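Local coordinates for HIT domain-containing protein (PDB 2EO4) that binds zinc and, as a histidine triad nucleotide-binding protein, probably hydrolyses adenylylated compounds such as adenylyl sulfate, at the interface of chains A and B. Residues are numbered along the deposited sequence; one frame, centred on the assembly and turned at random. Chains: chain A/B, 150aa long hypothetical histidine triad nucleotide-binding protein.

Contact 1: the interface of chains A and B. Residues chain A 59, 62-63, 66, 80; chain B 47-48, 84.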
# COMPACT_ATOMS: atom_id res chain seq x y z
N ALA A 59 4.98 -7.56 2.06
CA ALA A 59 5.11 -6.38 2.91
C ALA A 59 6.54 -6.20 3.39
O ALA A 59 7.04 -5.08 3.48
CB ALA A 59 4.17 -6.50 4.11
N VAL A 62 8.70 -5.04 0.46
CA VAL A 62 8.40 -3.64 0.20
C VAL A 62 9.18 -2.75 1.18
O VAL A 62 9.74 -1.72 0.79
CB VAL A 62 6.88 -3.36 0.32
CG1 VAL A 62 6.61 -1.86 0.33
CG2 VAL A 62 6.16 -4.00 -0.85
N LYS A 63 9.25 -3.15 2.45
CA LYS A 63 10.00 -2.35 3.42
C LYS A 63 11.48 -2.26 3.02
O LYS A 63 12.05 -1.17 2.96
CB LYS A 63 9.91 -2.93 4.83
CG LYS A 63 10.73 -2.13 5.85
CD LYS A 63 10.67 -2.72 7.26
CE LYS A 63 11.59 -1.94 8.20
NZ LYS A 63 11.52 -2.40 9.62
N SER A 66 12.00 -0.26 -0.18
CA SER A 66 11.70 1.15 0.07
C SER A 66 12.87 1.81 0.79
O SER A 66 13.29 2.91 0.44
CB SER A 66 10.42 1.29 0.91
OG SER A 66 9.27 0.90 0.18
N LEU A 80 3.57 4.66 -1.18
CA LEU A 80 3.42 3.24 -1.47
C LEU A 80 1.95 3.00 -1.83
O LEU A 80 1.06 3.46 -1.12
CB LEU A 80 3.76 2.38 -0.26
CG LEU A 80 5.13 2.56 0.38
CD1 LEU A 80 5.36 1.45 1.40
CD2 LEU A 80 6.20 2.54 -0.69
N TYR B 47 5.46 3.46 7.69
CA TYR B 47 5.66 2.08 7.26
C TYR B 47 7.09 1.55 7.48
O TYR B 47 7.28 0.40 7.87
CB TYR B 47 5.30 1.97 5.77
CG TYR B 47 5.19 0.57 5.23
CD1 TYR B 47 6.31 -0.13 4.79
CD2 TYR B 47 3.95 -0.06 5.12
CE1 TYR B 47 6.21 -1.42 4.26
CE2 TYR B 47 3.83 -1.35 4.60
CZ TYR B 47 4.96 -2.02 4.17
OH TYR B 47 4.84 -3.28 3.65
N LEU B 48 8.07 2.41 7.24
CA LEU B 48 9.47 2.02 7.38
C LEU B 48 9.95 1.79 8.81
O LEU B 48 10.97 1.13 9.04
CB LEU B 48 10.36 3.06 6.71
CG LEU B 48 9.98 3.41 5.26
CD1 LEU B 48 10.93 4.46 4.72
CD2 LEU B 48 10.02 2.15 4.40
N ILE B 84 4.73 7.98 3.40
CA ILE B 84 5.88 8.09 4.29
C ILE B 84 6.51 9.46 4.09
O ILE B 84 7.12 9.72 3.06
CB ILE B 84 6.93 7.01 3.97
CG1 ILE B 84 6.32 5.62 4.13
CG2 ILE B 84 8.13 7.17 4.89
CD1 ILE B 84 7.11 4.52 3.42
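B:Tyr47 and B:Leu48 turn through the short 3-10 helix 47-49 and bear on a face of the regular helix 52-72 of chain A at A:Ala59, A:Val62, A:Lys63 and A:Ser66, while A:Leu80 and B:Ile84 come from extended backbone in the 77-84 strands. With CG anti to the backbone N (chi1 -169°), B:Tyr47 sends its ring across to the helix, where the phenol OH donates a hydrogen bond of 2.8 Å to the main-chain O of A:Ala59. The donor approaches that carbonyl from the side, at a C=O...donor angle of 106°, and lies 20° out of its plane. Alanine suits this place because its CB is small enough to let the hydroxyl reach the helix backbone, lying 3.3 Å from B:Tyr47 OH.

One face of the ring receives A:Leu80, whose CD1 methyl sits 4.0 Å from the ring centroid, displaced toward the rim, as a CH-pi contact. The same branch meets CD1 of B:Ile84 at 4.1 Å, so the leucine bridges aromatic and aliphatic partners. A:Val62 crosses B:Tyr47 at about a right angle and brings CG1 to 4.0 Å from CE1, displaced past that rim on the face A:Leu80 also covers, so a branched valine and a leucine share it.

B:Leu48 lays CD2 against CB of A:Ser66 at 3.6 Å. The serine hydroxyl turns back to its own helix and bonds to A:Val62 O at 2.7 Å, which leaves a small methylene for the leucine. The extended A:Lys63 chain runs past the backbone O of B:Leu48. In the fold, the long helix and a sheet strand of one subunit thus receive the short 3-10 turn of the other.

Contact 2: the interface of chains A and B. Residues chain A 76-77, 102-104; chain B 85-88.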
# COMPACT_ATOMS: atom_id res chain seq x y z
N ASP A 76 13.01 12.29 0.52
CA ASP A 76 12.52 12.79 1.80
C ASP A 76 11.27 12.01 2.18
O ASP A 76 10.89 11.95 3.34
CB ASP A 76 12.20 14.27 1.70
CG ASP A 76 13.44 15.11 1.48
OD1 ASP A 76 14.39 14.95 2.26
OD2 ASP A 76 13.45 15.91 0.53
N GLY A 77 10.64 11.41 1.17
CA GLY A 77 9.45 10.63 1.42
C GLY A 77 9.21 9.60 0.34
O GLY A 77 9.93 9.54 -0.65
N THR A 102 9.62 10.85 -3.25
CA THR A 102 9.26 12.26 -3.23
C THR A 102 10.36 13.04 -2.53
O THR A 102 11.16 12.48 -1.79
CB THR A 102 7.92 12.50 -2.49
OG1 THR A 102 8.04 12.12 -1.11
CG2 THR A 102 6.80 11.70 -3.13
N TRP A 103 10.40 14.35 -2.79
CA TRP A 103 11.40 15.23 -2.19
C TRP A 103 10.72 16.53 -1.81
O TRP A 103 9.77 16.95 -2.46
CB TRP A 103 12.52 15.53 -3.19
CG TRP A 103 13.32 14.34 -3.59
CD1 TRP A 103 14.48 13.89 -3.02
CD2 TRP A 103 13.01 13.41 -4.64
NE1 TRP A 103 14.91 12.75 -3.66
CE2 TRP A 103 14.02 12.43 -4.65
CE3 TRP A 103 11.96 13.32 -5.57
CZ2 TRP A 103 14.02 11.37 -5.56
CZ3 TRP A 103 11.97 12.26 -6.47
CH2 TRP A 103 12.99 11.30 -6.46
N GLU A 104 11.22 17.18 -0.76
CA GLU A 104 10.65 18.45 -0.35
C GLU A 104 11.15 19.52 -1.31
O GLU A 104 10.52 20.56 -1.48
CB GLU A 104 11.03 18.75 1.10
CG GLU A 104 10.05 18.12 2.09
CD GLU A 104 10.61 18.02 3.49
OE1 GLU A 104 11.25 18.99 3.95
OE2 GLU A 104 10.39 16.98 4.14
N GLY B 85 6.33 10.35 5.06
CA GLY B 85 6.90 11.68 4.96
C GLY B 85 5.91 12.72 4.46
O GLY B 85 5.02 12.43 3.66
N ARG B 86 6.07 13.96 4.92
CA ARG B 86 5.17 15.02 4.50
C ARG B 86 5.20 15.28 3.00
O ARG B 86 4.18 15.62 2.42
CB ARG B 86 5.48 16.32 5.27
CG ARG B 86 6.88 16.87 5.04
CD ARG B 86 7.07 18.17 5.82
NE ARG B 86 8.41 18.72 5.63
CZ ARG B 86 8.82 19.87 6.16
NH1 ARG B 86 7.99 20.60 6.90
NH2 ARG B 86 10.06 20.29 5.94
N SER B 87 6.36 15.11 2.36
CA SER B 87 6.45 15.34 0.92
C SER B 87 5.71 14.28 0.11
O SER B 87 5.49 14.44 -1.08
CB SER B 87 7.92 15.44 0.45
OG SER B 87 8.63 14.22 0.63
N ALA B 88 5.31 13.20 0.78
CA ALA B 88 4.57 12.13 0.12
C ALA B 88 3.09 12.25 0.50
O ALA B 88 2.28 11.39 0.15
CB ALA B 88 5.11 10.76 0.53
O HOH W 1 9.05 14.57 3.35
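A polar, salt-bridged patch joins A:Glu104 to B:Arg86 and A:Thr102 to B:Ser87, tying the end of strand 97-102 and the next loop in one subunit to the 3-10 turn 86-88 of the other in what is probably the biological dimer, as is usual for Hint-type HIT proteins. B:Arg86 grips A:Glu104 side-on with two nitrogens: NH2 reaches OE1 at 2.7 Å and NE reaches OE2 at 3.0 Å, the latter nearly straight (173° at H). The two flat groups stand 81° apart, so both oxygens are met from above the carboxylate plane although they lie close to the guanidinium plane. The arginine has the length and the paired N-H groups for this, its chain stretched out to the guanidinium. On the other side, A:Asp76 OD2 accepts the backbone N of A:Glu104 at 2.9 Å and positions the glutamate from a second shell.

B:Ser87 is small enough to enter between the strand end and the glutamate, and its OG, set between its own backbone N and carbonyl carbon (chi1 64°), shares a 2.8 Å hydrogen bond with A:Thr102 OG1. Water 1, 2.9 Å from A:Glu104 OE2, links that atom to B:Ser87 N and OG. With an alanine at A:Glu104, B:Arg86 would probably be left without its counter-charge and free to swing, and water 1 without its carboxylate partner. In the fold, strand 97-102 of chain A ends here, facing the 3-10 turn 86-88 that follows strand 77-84 of chain B.

The C-alpha centres of contact 1 and contact 2 lie about 13 Å apart in the same two-fold interface, and strand 77-84 runs through both. In chain A it supplies A:Leu80 to contact 1 and begins at A:Gly77 in contact 2; in chain B, B:Ile84 of contact 1 leads directly into B:Gly85 of contact 2. The first patch is mainly apolar and the second mainly polar and charged, so packing and directional bonds complement each other. The centre of contact 1 is about 12 Å from A:His96, the predicted catalytic residue, and that of contact 2 about 20 Å; the structure alone does not show whether either affects it.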